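Local coordinates for protein pyridoxamine 5'-phosphate oxidase-related, FMN-binding (Mycobacterium smegmatis, PDB 3F7E) that probably acts as a coenzyme F420-dependent reductase that reduces carbon-carbon double bonds in substrates such as aflatoxins, at residues V2-Y8 with P123-K128. Residues are numbered along the deposited sequence; the frame is centred on the assembly and turned at random.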
loop_
_atom_site.group_PDB
_atom_site.type_symbol
_atom_site.label_atom_id
_atom_site.label_comp_id
_atom_site.label_asym_id
_atom_site.label_seq_id
_atom_site.Cartn_x
_atom_site.Cartn_y
_atom_site.Cartn_z
ATOM N N VAL A 2 8.327 1.887 20.017
ATOM C CA VAL A 2 7.950 0.534 19.525
ATOM C C VAL A 2 9.113 -0.077 18.740
ATOM O O VAL A 2 9.618 0.528 17.798
ATOM C CB VAL A 2 6.691 0.601 18.631
ATOM C CG1 VAL A 2 6.947 1.448 17.409
ATOM C CG2 VAL A 2 6.236 -0.797 18.228
ATOM N N ALA A 3 9.536 -1.275 19.120
ATOM C CA ALA A 3 10.704 -1.883 18.476
ATOM C C ALA A 3 10.364 -2.533 17.128
ATOM O O ALA A 3 9.336 -3.208 17.030
ATOM C CB ALA A 3 11.353 -2.886 19.417
ATOM N N VAL A 4 11.213 -2.305 16.105
ATOM C CA VAL A 4 11.195 -3.069 14.817
ATOM C C VAL A 4 11.365 -4.519 15.268
ATOM O O VAL A 4 12.371 -4.825 15.916
ATOM C CB VAL A 4 12.214 -2.548 13.808
ATOM C CG1 VAL A 4 11.930 -3.156 12.449
ATOM C CG2 VAL A 4 12.106 -1.029 13.710
ATOM N N PRO A 5 10.567 -5.457 14.744
ATOM C CA PRO A 5 10.978 -6.866 14.683
ATOM C C PRO A 5 12.323 -7.300 14.155
ATOM O O PRO A 5 12.841 -6.666 13.255
ATOM C CB PRO A 5 9.898 -7.534 13.795
ATOM C CG PRO A 5 8.800 -6.560 13.658
ATOM C CD PRO A 5 9.345 -5.206 13.964
ATOM N N GLU A 6 12.912 -8.342 14.752
ATOM C CA GLU A 6 14.301 -8.322 15.156
ATOM C C GLU A 6 14.719 -8.778 13.747
ATOM O O GLU A 6 14.140 -9.731 13.207
ATOM C CB GLU A 6 14.551 -9.458 16.172
ATOM C CG GLU A 6 16.004 -9.765 16.601
ATOM C CD GLU A 6 16.060 -10.790 17.763
ATOM O OE1 GLU A 6 17.042 -10.798 18.542
ATOM O OE2 GLU A 6 15.111 -11.591 17.913
ATOM N N GLY A 7 15.636 -8.064 13.117
ATOM C CA GLY A 7 16.078 -8.436 11.771
ATOM C C GLY A 7 15.262 -7.975 10.564
ATOM O O GLY A 7 15.546 -8.415 9.442
ATOM N N TYR A 8 14.272 -7.099 10.771
ATOM C CA TYR A 8 13.443 -6.548 9.684
ATOM C C TYR A 8 13.679 -5.055 9.445
ATOM O O TYR A 8 13.179 -4.486 8.451
ATOM C CB TYR A 8 11.953 -6.833 9.944
ATOM C CG TYR A 8 11.557 -8.261 9.649
ATOM C CD1 TYR A 8 11.819 -9.268 10.569
ATOM C CD2 TYR A 8 10.923 -8.610 8.446
ATOM C CE1 TYR A 8 11.476 -10.585 10.311
ATOM C CE2 TYR A 8 10.572 -9.945 8.187
ATOM C CZ TYR A 8 10.853 -10.919 9.130
ATOM O OH TYR A 8 10.524 -12.250 8.936
ATOM N N PRO A 123 6.236 5.293 14.307
ATOM C CA PRO A 123 5.567 4.004 14.356
ATOM C C PRO A 123 4.860 3.716 15.673
ATOM O O PRO A 123 5.387 4.028 16.763
ATOM C CB PRO A 123 6.701 2.996 14.103
ATOM C CG PRO A 123 7.701 3.771 13.288
ATOM C CD PRO A 123 7.662 5.132 13.950
ATOM N N THR A 124 3.696 3.069 15.553
ATOM C CA THR A 124 2.931 2.551 16.696
ATOM C C THR A 124 2.857 1.030 16.684
ATOM O O THR A 124 2.579 0.431 17.716
ATOM C CB THR A 124 1.497 3.106 16.708
ATOM O OG1 THR A 124 0.901 2.800 15.451
ATOM C CG2 THR A 124 1.473 4.612 16.974
ATOM N N ALA A 125 3.124 0.394 15.541
ATOM C CA ALA A 125 3.026 -1.064 15.433
ATOM C C ALA A 125 3.774 -1.539 14.188
ATOM O O ALA A 125 3.858 -0.825 13.187
ATOM C CB ALA A 125 1.552 -1.531 15.369
ATOM N N PHE A 126 4.289 -2.762 14.285
ATOM C CA PHE A 126 4.918 -3.463 13.176
ATOM C C PHE A 126 4.332 -4.861 13.036
ATOM O O PHE A 126 4.060 -5.529 14.031
ATOM C CB PHE A 126 6.422 -3.628 13.411
ATOM C CG PHE A 126 7.169 -2.342 13.499
ATOM C CD1 PHE A 126 7.399 -1.731 14.726
ATOM C CD2 PHE A 126 7.647 -1.728 12.341
ATOM C CE1 PHE A 126 8.115 -0.551 14.809
ATOM C CE2 PHE A 126 8.367 -0.516 12.412
ATOM C CZ PHE A 126 8.598 0.063 13.664
ATOM N N SER A 127 4.213 -5.333 11.792
ATOM C CA SER A 127 3.865 -6.729 11.538
ATOM C C SER A 127 4.616 -7.238 10.317
ATOM O O SER A 127 4.717 -6.555 9.313
ATOM C CB SER A 127 2.363 -6.903 11.275
ATOM O OG SER A 127 2.071 -8.280 11.079
ATOM N N LYS A 128 5.131 -8.459 10.430
ATOM C CA LYS A 128 5.837 -9.110 9.327
ATOM C C LYS A 128 5.324 -10.548 9.097
ATOM O O LYS A 128 5.978 -11.371 8.427
ATOM C CB LYS A 128 7.371 -9.054 9.495
ATOM C CG LYS A 128 7.956 -9.449 10.880
ATOM C CD LYS A 128 7.819 -10.934 11.164
ATOM C CE LYS A 128 8.392 -11.278 12.534
ATOM N NZ LYS A 128 8.192 -12.724 12.916
#
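No hydrogen bond joins segment 2-8, extended as far as Glu6 and then turning, to the end of strand 116-127; the contact rests on apolar side chains and on backbone atoms that pack against them, with Phe126 at the centre. In its m rotamer, with chi2 near 90°, the Phe126 ring receives the CA of Val4 over one face, a CH-pi contact with CA 4.0 Å from the ring centroid. Around it gather Val2 CG1, 3.5 Å from Phe126 CE1, Val4 CG2, 3.7 Å from Phe126 CZ, Pro5 CD, 3.4 Å from Phe126 CB, and Ala3 O, 3.4 Å from Phe126 CD1. Val2, as p, also brings CG1 to 3.7 Å from Pro123 CB. In Lys128 a p chi1 sets CG over the Tyr8 ring, 3.6 Å from the centroid and nearly on the normal; chi2, also p, directs CD onward, and chi3 and chi4 are t. Arg75 makes a cation-pi contact with the same tyrosine. Thr124 and Ala125, both opposite Arg80, form a classic beta bulge. The arrangement is that of an N-terminal arm packed on the chain's last strand, between strands 76-88 and 43-48 of the antiparallel sheet, in a split beta-barrel, the fold of the FMN-binding pyridoxamine 5'-phosphate oxidase clan.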